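Local atomic coordinates of glycoside hydrolase family 81 (PDB entry 6FOP), a protein that degrades beta-1,3-glucans such as laminarin for the cellulosome of Clostridium thermocellum, probably by hydrolysing bonds within the glucan chain. Residues A[154-164]-A[208-218]; A[127-135]-A[258-266]. All coordinates share one frame; numbering follows the deposited sequence.

Contact 1: A[154-164]-A[208-218]; sequences FYGDSGSQCLG and DNTVSTLTYYK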
loop_
_atom_site.group_PDB
_atom_site.type_symbol
_atom_site.label_atom_id
_atom_site.label_comp_id
_atom_site.label_asym_id
_atom_site.label_seq_id
_atom_site.Cartn_x
_atom_site.Cartn_y
_atom_site.Cartn_z
ATOM N N PHE A 154 36.681 12.026 -8.794
ATOM C CA PHE A 154 37.016 13.056 -7.811
ATOM C C PHE A 154 37.876 12.544 -6.659
ATOM O O PHE A 154 38.503 13.357 -5.969
ATOM C CB PHE A 154 35.770 13.818 -7.316
ATOM C CG PHE A 154 34.836 13.038 -6.428
ATOM C CD1 PHE A 154 35.071 12.934 -5.057
ATOM C CD2 PHE A 154 33.674 12.491 -6.947
ATOM C CE1 PHE A 154 34.212 12.235 -4.228
ATOM C CE2 PHE A 154 32.789 11.805 -6.117
ATOM C CZ PHE A 154 33.052 11.687 -4.759
ATOM N N TYR A 155 37.920 11.226 -6.470
ATOM C CA TYR A 155 38.792 10.609 -5.492
ATOM C C TYR A 155 39.221 9.266 -6.024
ATOM O O TYR A 155 38.408 8.493 -6.555
ATOM C CB TYR A 155 38.077 10.384 -4.132
ATOM C CG TYR A 155 38.948 9.596 -3.198
ATOM C CD1 TYR A 155 39.951 10.224 -2.451
ATOM C CD2 TYR A 155 38.865 8.205 -3.151
ATOM C CE1 TYR A 155 40.814 9.488 -1.644
ATOM C CE2 TYR A 155 39.722 7.461 -2.347
ATOM C CZ TYR A 155 40.691 8.107 -1.592
ATOM O OH TYR A 155 41.542 7.374 -0.780
ATOM N N GLY A 156 40.507 8.974 -5.814
ATOM C CA GLY A 156 41.029 7.641 -6.014
ATOM C C GLY A 156 41.902 7.497 -7.227
ATOM O O GLY A 156 42.001 8.397 -8.053
ATOM N N ASP A 157 42.553 6.352 -7.316
ATOM C CA ASP A 157 43.411 6.025 -8.466
ATOM C C ASP A 157 43.445 4.504 -8.617
ATOM O O ASP A 157 42.679 3.818 -7.945
ATOM C CB ASP A 157 44.798 6.653 -8.304
ATOM C CG ASP A 157 45.537 6.209 -7.051
ATOM O OD1 ASP A 157 45.341 5.097 -6.535
ATOM O OD2 ASP A 157 46.404 6.997 -6.627
ATOM N N SER A 158 44.315 3.982 -9.482
ATOM C CA SER A 158 44.332 2.564 -9.769
ATOM C C SER A 158 44.635 1.708 -8.560
ATOM O O SER A 158 44.330 0.527 -8.594
ATOM C CB SER A 158 45.318 2.246 -10.904
ATOM O OG SER A 158 46.650 2.565 -10.522
ATOM N N GLY A 159 45.234 2.283 -7.511
ATOM C CA GLY A 159 45.582 1.537 -6.312
ATOM C C GLY A 159 44.713 1.777 -5.096
ATOM O O GLY A 159 44.938 1.159 -4.065
ATOM N N SER A 160 43.723 2.661 -5.180
ATOM C CA SER A 160 42.910 2.955 -3.995
ATOM C C SER A 160 41.797 1.935 -3.838
ATOM O O SER A 160 41.376 1.280 -4.798
ATOM C CB SER A 160 42.327 4.356 -4.046
ATOM O OG SER A 160 41.549 4.512 -5.191
ATOM N N GLN A 161 41.346 1.784 -2.606
ATOM C CA GLN A 161 40.288 0.820 -2.285
ATOM C C GLN A 161 38.906 1.205 -2.819
ATOM O O GLN A 161 38.084 0.340 -3.162
ATOM C CB GLN A 161 40.248 0.667 -0.773
ATOM C CG GLN A 161 39.261 -0.346 -0.377
ATOM C CD GLN A 161 39.274 -0.728 1.050
ATOM O OE1 GLN A 161 39.959 -0.158 1.891
ATOM N NE2 GLN A 161 38.460 -1.711 1.342
ATOM N N CYS A 162 38.672 2.508 -2.884
ATOM C CA CYS A 162 37.446 3.050 -3.391
ATOM C C CYS A 162 37.716 4.155 -4.358
ATOM O O CYS A 162 38.806 4.747 -4.347
ATOM C CB CYS A 162 36.502 3.465 -2.262
ATOM S SG CYS A 162 36.751 5.081 -1.526
ATOM N N LEU A 163 36.711 4.429 -5.194
ATOM C CA LEU A 163 36.734 5.583 -6.082
ATOM C C LEU A 163 35.520 6.423 -5.802
ATOM O O LEU A 163 34.449 5.883 -5.490
ATOM C CB LEU A 163 36.701 5.174 -7.566
ATOM C CG LEU A 163 37.807 4.248 -8.063
ATOM C CD1 LEU A 163 37.555 3.886 -9.515
ATOM C CD2 LEU A 163 39.195 4.865 -7.907
ATOM N N GLY A 164 35.708 7.725 -5.866
ATOM C CA GLY A 164 34.599 8.667 -5.892
ATOM C C GLY A 164 34.449 9.170 -7.309
ATOM O O GLY A 164 35.418 9.688 -7.879
ATOM N N ASP A 208 27.101 14.392 -2.084
ATOM C CA ASP A 208 28.035 15.455 -2.481
ATOM C C ASP A 208 29.326 14.792 -2.947
ATOM O O ASP A 208 29.443 13.576 -2.874
ATOM C CB ASP A 208 28.268 16.454 -1.314
ATOM C CG ASP A 208 28.910 15.821 -0.106
ATOM O OD1 ASP A 208 30.055 15.364 -0.238
ATOM O OD2 ASP A 208 28.260 15.752 0.977
ATOM N N ASN A 209 30.280 15.590 -3.428
ATOM C CA ASN A 209 31.568 15.079 -3.901
ATOM C C ASN A 209 32.719 15.386 -2.962
ATOM O O ASN A 209 33.854 15.410 -3.410
ATOM C CB ASN A 209 31.886 15.582 -5.311
ATOM C CG ASN A 209 32.103 17.094 -5.398
ATOM O OD1 ASN A 209 31.944 17.851 -4.430
ATOM N ND2 ASN A 209 32.520 17.537 -6.582
ATOM N N THR A 210 32.450 15.546 -1.666
ATOM C CA THR A 210 33.530 15.790 -0.730
ATOM C C THR A 210 34.157 14.470 -0.276
ATOM O O THR A 210 33.495 13.428 -0.170
ATOM C CB THR A 210 33.074 16.597 0.502
ATOM O OG1 THR A 210 32.218 15.813 1.353
ATOM C CG2 THR A 210 32.381 17.889 0.069
ATOM N N VAL A 211 35.449 14.564 0.054
ATOM C CA VAL A 211 36.164 13.395 0.554
ATOM C C VAL A 211 35.633 13.001 1.924
ATOM O O VAL A 211 35.546 11.838 2.220
ATOM C CB VAL A 211 37.686 13.664 0.567
ATOM C CG1 VAL A 211 38.440 12.513 1.220
ATOM C CG2 VAL A 211 38.166 13.876 -0.859
ATOM N N SER A 212 35.261 13.970 2.746
ATOM C CA SER A 212 34.681 13.679 4.052
ATOM C C SER A 212 33.410 12.791 3.953
ATOM O O SER A 212 33.270 11.806 4.669
ATOM C CB SER A 212 34.362 14.981 4.801
ATOM O OG SER A 212 33.755 14.659 6.041
ATOM N N THR A 213 32.520 13.140 3.030
ATOM C CA THR A 213 31.332 12.347 2.795
ATOM C C THR A 213 31.672 10.967 2.280
ATOM O O THR A 213 31.144 9.970 2.788
ATOM C CB THR A 213 30.375 13.089 1.871
ATOM O OG1 THR A 213 29.953 14.284 2.545
ATOM C CG2 THR A 213 29.160 12.232 1.493
ATOM N N LEU A 214 32.580 10.891 1.320
ATOM C CA LEU A 214 32.983 9.597 0.771
ATOM C C LEU A 214 33.561 8.702 1.857
ATOM O O LEU A 214 33.269 7.511 1.894
ATOM C CB LEU A 214 33.989 9.807 -0.345
ATOM C CG LEU A 214 34.528 8.555 -1.027
ATOM C CD1 LEU A 214 33.417 7.769 -1.725
ATOM C CD2 LEU A 214 35.605 8.953 -2.024
ATOM N N THR A 215 34.344 9.283 2.768
ATOM C CA THR A 215 34.940 8.516 3.867
ATOM C C THR A 215 33.849 7.919 4.753
ATOM O O THR A 215 33.939 6.771 5.174
ATOM C CB THR A 215 35.869 9.422 4.700
ATOM O OG1 THR A 215 36.895 9.963 3.851
ATOM C CG2 THR A 215 36.502 8.672 5.815
ATOM N N TYR A 216 32.812 8.701 5.045
ATOM C CA TYR A 216 31.709 8.212 5.884
ATOM C C TYR A 216 30.960 7.077 5.198
ATOM O O TYR A 216 30.685 6.039 5.817
ATOM C CB TYR A 216 30.758 9.359 6.185
ATOM C CG TYR A 216 29.662 8.935 7.152
ATOM C CD1 TYR A 216 29.908 8.864 8.526
ATOM C CD2 TYR A 216 28.397 8.561 6.693
ATOM C CE1 TYR A 216 28.932 8.446 9.412
ATOM C CE2 TYR A 216 27.408 8.163 7.589
ATOM C CZ TYR A 216 27.673 8.118 8.933
ATOM O OH TYR A 216 26.678 7.697 9.790
ATOM N N TYR A 217 30.650 7.235 3.925
ATOM C CA TYR A 217 29.975 6.162 3.170
ATOM C C TYR A 217 30.861 4.923 3.042
ATOM O O TYR A 217 30.373 3.811 3.156
ATOM C CB TYR A 217 29.457 6.663 1.842
ATOM C CG TYR A 217 28.142 7.426 1.962
ATOM C CD1 TYR A 217 28.081 8.667 2.583
ATOM C CD2 TYR A 217 26.963 6.892 1.452
ATOM C CE1 TYR A 217 26.883 9.359 2.680
ATOM C CE2 TYR A 217 25.764 7.574 1.547
ATOM C CZ TYR A 217 25.739 8.799 2.164
ATOM O OH TYR A 217 24.551 9.493 2.264
ATOM N N LYS A 218 32.175 5.103 2.869
ATOM C CA LYS A 218 33.094 3.970 2.872
ATOM C C LYS A 218 33.054 3.223 4.187
ATOM O O LYS A 218 33.128 1.998 4.198
ATOM C CB LYS A 218 34.514 4.429 2.535
ATOM C CG LYS A 218 35.502 3.282 2.462
ATOM C CD LYS A 218 36.920 3.764 2.230
ATOM C CE LYS A 218 37.862 2.561 2.226
ATOM N NZ LYS A 218 39.299 2.923 2.272
#
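Gly164 O is gripped by two backbone N-H groups, that of Phe154 at 2.8 Å and that of Tyr155 at 3.3 Å. This is a classic beta bulge, and it turns two successive aromatic side chains toward segment 208-218. Phe154 holds CG between its own N and carbonyl carbon (chi1 71°), which lays the ring back over Gly164, with Gly164 C against one face. The opposite face is taken by Asn209, whose CB sits 3.8 Å from the ring centroid almost on the normal, a CH-pi contact. Tyr155 CB and Tyr155 CD2 both touch one methyl, Leu214 CD2, the ring atom at 3.5 Å. That same methyl also touches Cys162 SG and the Phe154 ring, so Leu214 fills the middle of the contact. Farther along the helix the extended Lys218 passes its CD by Cys162 SG and donates from NZ to Gln161 OE1 at 3.2 Å. The donor stands 53° out of the carbonyl plane, away from the lone pairs. The nitrogen of the same amide, Gln161 NE2, bonds to Glu253 OE2 and to Ala176 O. The helix start is fixed locally: Asp208 OD1 takes Thr210 N on its anti lone pair at 2.8 Å, an Asx turn, while Asp208 OD2 accepts from Thr213 OG1 on its syn side at 2.7 Å. Thr210 OG1 in turn N-caps the helix by accepting from Thr213 N. Strand 152-155 is an outermost strand of an eight-stranded antiparallel sheet, and helix 211-220 packs beside it and strand 162-167, where Leu206 of strand 200-206 also meets Phe154 and Leu214.

Contact 2: A[127-135]-A[258-266]; sequences LMKGSPYAY and GTILALYPH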
loop_
_atom_site.group_PDB
_atom_site.type_symbol
_atom_site.label_atom_id
_atom_site.label_comp_id
_atom_site.label_asym_id
_atom_site.label_seq_id
_atom_site.Cartn_x
_atom_site.Cartn_y
_atom_site.Cartn_z
ATOM N N LEU A 127 19.417 -5.216 -3.848
ATOM C CA LEU A 127 18.778 -3.919 -4.104
ATOM C C LEU A 127 17.849 -3.638 -2.920
ATOM O O LEU A 127 17.121 -4.541 -2.487
ATOM C CB LEU A 127 17.994 -3.951 -5.390
ATOM C CG LEU A 127 18.684 -4.617 -6.576
ATOM C CD1 LEU A 127 17.753 -4.589 -7.783
ATOM C CD2 LEU A 127 20.052 -4.020 -6.889
ATOM N N MET A 128 17.928 -2.423 -2.375
ATOM C CA MET A 128 17.195 -2.123 -1.149
ATOM C C MET A 128 16.485 -0.785 -1.220
ATOM O O MET A 128 17.089 0.251 -1.545
ATOM C CB MET A 128 18.142 -2.167 0.039
ATOM C CG MET A 128 17.533 -1.733 1.358
ATOM S SD MET A 128 18.709 -2.132 2.633
ATOM C CE MET A 128 18.100 -1.166 3.975
ATOM N N LYS A 129 15.201 -0.828 -0.884
ATOM C CA LYS A 129 14.375 0.363 -0.758
ATOM C C LYS A 129 14.776 1.004 0.564
ATOM O O LYS A 129 14.790 0.331 1.600
ATOM C CB LYS A 129 12.914 -0.017 -0.753
ATOM C CG LYS A 129 11.956 1.128 -0.479
ATOM C CD LYS A 129 10.514 0.779 -0.844
ATOM C CE LYS A 129 10.291 0.598 -2.320
ATOM N NZ LYS A 129 10.572 1.814 -3.152
ATOM N N GLY A 130 15.093 2.286 0.546
ATOM C CA GLY A 130 15.578 2.953 1.727
ATOM C C GLY A 130 17.072 2.795 1.993
ATOM O O GLY A 130 17.522 3.062 3.114
ATOM N N SER A 131 17.856 2.429 0.980
ATOM C CA SER A 131 19.310 2.396 1.130
ATOM C C SER A 131 19.935 3.235 0.033
ATOM O O SER A 131 19.574 3.095 -1.119
ATOM C CB SER A 131 19.874 0.989 1.013
ATOM O OG SER A 131 21.275 1.000 1.208
ATOM N N PRO A 132 20.999 3.977 0.364
ATOM C CA PRO A 132 21.797 4.606 -0.712
ATOM C C PRO A 132 22.814 3.641 -1.333
ATOM O O PRO A 132 23.515 4.037 -2.259
ATOM C CB PRO A 132 22.516 5.733 0.041
ATOM C CG PRO A 132 22.724 5.181 1.378
ATOM C CD PRO A 132 21.480 4.387 1.695
ATOM N N TYR A 133 22.929 2.433 -0.781
ATOM C CA TYR A 133 23.846 1.403 -1.265
ATOM C C TYR A 133 23.175 0.386 -2.158
ATOM O O TYR A 133 21.948 0.153 -2.038
ATOM C CB TYR A 133 24.454 0.622 -0.125
ATOM C CG TYR A 133 25.307 1.423 0.818
ATOM C CD1 TYR A 133 26.667 1.680 0.519
ATOM C CD2 TYR A 133 24.820 1.879 2.022
ATOM C CE1 TYR A 133 27.464 2.387 1.394
ATOM C CE2 TYR A 133 25.610 2.605 2.897
ATOM C CZ TYR A 133 26.953 2.853 2.574
ATOM O OH TYR A 133 27.722 3.546 3.499
ATOM N N ALA A 134 23.974 -0.262 -3.020
ATOM C CA ALA A 134 23.612 -1.551 -3.624
ATOM C C ALA A 134 24.834 -2.449 -3.449
ATOM O O ALA A 134 25.980 -1.973 -3.508
ATOM C CB ALA A 134 23.212 -1.446 -5.081
ATOM N N TYR A 135 24.582 -3.718 -3.172
ATOM C CA TYR A 135 25.626 -4.662 -2.765
ATOM C C TYR A 135 25.698 -5.823 -3.756
ATOM O O TYR A 135 24.672 -6.307 -4.222
ATOM C CB TYR A 135 25.325 -5.221 -1.379
ATOM C CG TYR A 135 24.981 -4.180 -0.319
ATOM C CD1 TYR A 135 25.942 -3.429 0.306
ATOM C CD2 TYR A 135 23.657 -3.950 0.034
ATOM C CE1 TYR A 135 25.645 -2.502 1.264
ATOM C CE2 TYR A 135 23.335 -3.014 0.996
ATOM C CZ TYR A 135 24.295 -2.274 1.608
ATOM O OH TYR A 135 23.956 -1.345 2.577
ATOM N N GLY A 258 27.187 -1.126 10.953
ATOM C CA GLY A 258 26.002 -0.286 10.859
ATOM C C GLY A 258 25.637 -0.132 9.412
ATOM O O GLY A 258 26.165 -0.815 8.561
ATOM N N THR A 259 24.701 0.770 9.143
ATOM C CA THR A 259 24.394 1.166 7.786
ATOM C C THR A 259 23.733 2.534 7.795
ATOM O O THR A 259 23.555 3.150 8.867
ATOM C CB THR A 259 23.561 0.105 7.027
ATOM O OG1 THR A 259 23.579 0.388 5.630
ATOM C CG2 THR A 259 22.116 0.039 7.485
ATOM N N ILE A 260 23.515 3.051 6.592
ATOM C CA ILE A 260 22.851 4.310 6.390
ATOM C C ILE A 260 21.478 3.981 5.807
ATOM O O ILE A 260 21.380 3.360 4.758
ATOM C CB ILE A 260 23.633 5.220 5.429
ATOM C CG1 ILE A 260 25.034 5.521 5.956
ATOM C CG2 ILE A 260 22.861 6.521 5.194
ATOM C CD1 ILE A 260 25.950 6.215 4.951
ATOM N N LEU A 261 20.427 4.374 6.520
ATOM C CA LEU A 261 19.027 4.158 6.072
ATOM C C LEU A 261 18.459 5.508 5.616
ATOM O O LEU A 261 18.678 6.527 6.262
ATOM C CB LEU A 261 18.169 3.533 7.156
ATOM C CG LEU A 261 18.628 2.165 7.653
ATOM C CD1 LEU A 261 17.755 1.765 8.838
ATOM C CD2 LEU A 261 18.513 1.139 6.537
ATOM N N ALA A 262 17.775 5.470 4.489
ATOM C CA ALA A 262 17.109 6.623 3.914
ATOM C C ALA A 262 15.608 6.442 4.218
ATOM O O ALA A 262 15.028 5.417 3.911
ATOM C CB ALA A 262 17.356 6.712 2.409
ATOM N N LEU A 263 14.999 7.518 4.713
ATOM C CA LEU A 263 13.599 7.525 5.147
ATOM C C LEU A 263 12.783 8.446 4.285
ATOM O O LEU A 263 13.208 9.545 3.987
ATOM C CB LEU A 263 13.496 8.010 6.602
ATOM C CG LEU A 263 13.714 6.982 7.698
ATOM C CD1 LEU A 263 15.105 6.350 7.662
ATOM C CD2 LEU A 263 13.488 7.625 9.068
ATOM N N TYR A 264 11.604 7.971 3.891
ATOM C CA TYR A 264 10.647 8.804 3.190
ATOM C C TYR A 264 9.976 9.799 4.147
ATOM O O TYR A 264 9.934 9.561 5.377
ATOM C CB TYR A 264 9.570 7.931 2.616
ATOM C CG TYR A 264 9.937 6.984 1.497
ATOM C CD1 TYR A 264 10.355 7.455 0.257
ATOM C CD2 TYR A 264 9.871 5.598 1.674
ATOM C CE1 TYR A 264 10.600 6.582 -0.796
ATOM C CE2 TYR A 264 10.075 4.726 0.618
ATOM C CZ TYR A 264 10.463 5.209 -0.608
ATOM O OH TYR A 264 10.621 4.297 -1.630
ATOM N N PRO A 265 9.378 10.872 3.609
ATOM C CA PRO A 265 8.655 11.810 4.479
ATOM C C PRO A 265 7.612 11.192 5.411
ATOM O O PRO A 265 7.514 11.614 6.570
ATOM C CB PRO A 265 8.001 12.752 3.473
ATOM C CG PRO A 265 8.984 12.786 2.348
ATOM C CD PRO A 265 9.460 11.370 2.234
ATOM N N HIS A 266 6.839 10.210 4.945
ATOM C CA HIS A 266 5.857 9.628 5.874
ATOM C C HIS A 266 6.496 8.928 7.072
ATOM O O HIS A 266 5.805 8.645 8.065
ATOM C CB HIS A 266 4.877 8.692 5.158
ATOM C CG HIS A 266 5.458 7.362 4.832
ATOM N ND1 HIS A 266 6.259 7.173 3.731
ATOM C CD2 HIS A 266 5.381 6.164 5.459
ATOM C CE1 HIS A 266 6.675 5.927 3.711
ATOM N NE2 HIS A 266 6.146 5.289 4.740
HETATM O O HOH W 1 21.376 0.773 3.828
HETATM O O HOH W 2 25.798 -0.719 4.477
#
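Met128 opens a type II beta turn, Met128 to Ser131, at the end of the antiparallel hairpin formed by strands 121-128 and 133-139, and this turn meets the edge strand 260-263. The extended Met128 brings CE tightly onto Leu261 CD2, at 3.5 Å. Lys129, bent at its last two torsions, wraps its chain past Tyr264 OH and donates to it from NZ at 2.9 Å. The same ammonium also bonds to Tyr54 O and Ala55 O and makes a salt bridge with Glu474, while Tyr264 OH is hydrogen-bonded to His56. Gly130 has a positive phi, and Gly130 O accepts from Ala262 N at 2.8 Å in a nearly straight bond (177°). Ser131 OG takes Tyr133 N in an ST turn, and Pro132 follows with CD against Ile260 O and its ring across the Ile260 side chain. Tyr133 puts its hydroxyl beside Ile260 CD1 and hydrogen-bonds to Tyr217 O. Tyr135 OH, last in line, donates to a water that also receives Thr259 OG1. A second water bridges the segments, bonding to Ser131 OG at 2.6 Å and donating to both Thr259 OG1 and Ile260 O, the latter at 2.7 Å.

In the fold
Helix 211-220 joins the two contacts, whose centres lie 19 Å apart. One side of it packs on segment 154-164 in contact 1, while Tyr216 and Tyr217, from other flanks of the helix, reach contact 2: Tyr216 CE2 lies 3.6 Å from Ile260 CD1, and Tyr217 CE2 rests 3.7 Å from the same methyl. Both contacts reach the same eight-stranded sheet, through 154-164 at its rim and 127-135 at a hairpin turn between two inner strands; strand 260-263 belongs to a three-stranded one. The centre of contact 1 lies about 37 Å from the centre of the chain. In sequence, contact 1 is nested within the loop that contact 2 closes. A bound calcium ion lies about 10 Å from the Lys129 side chain.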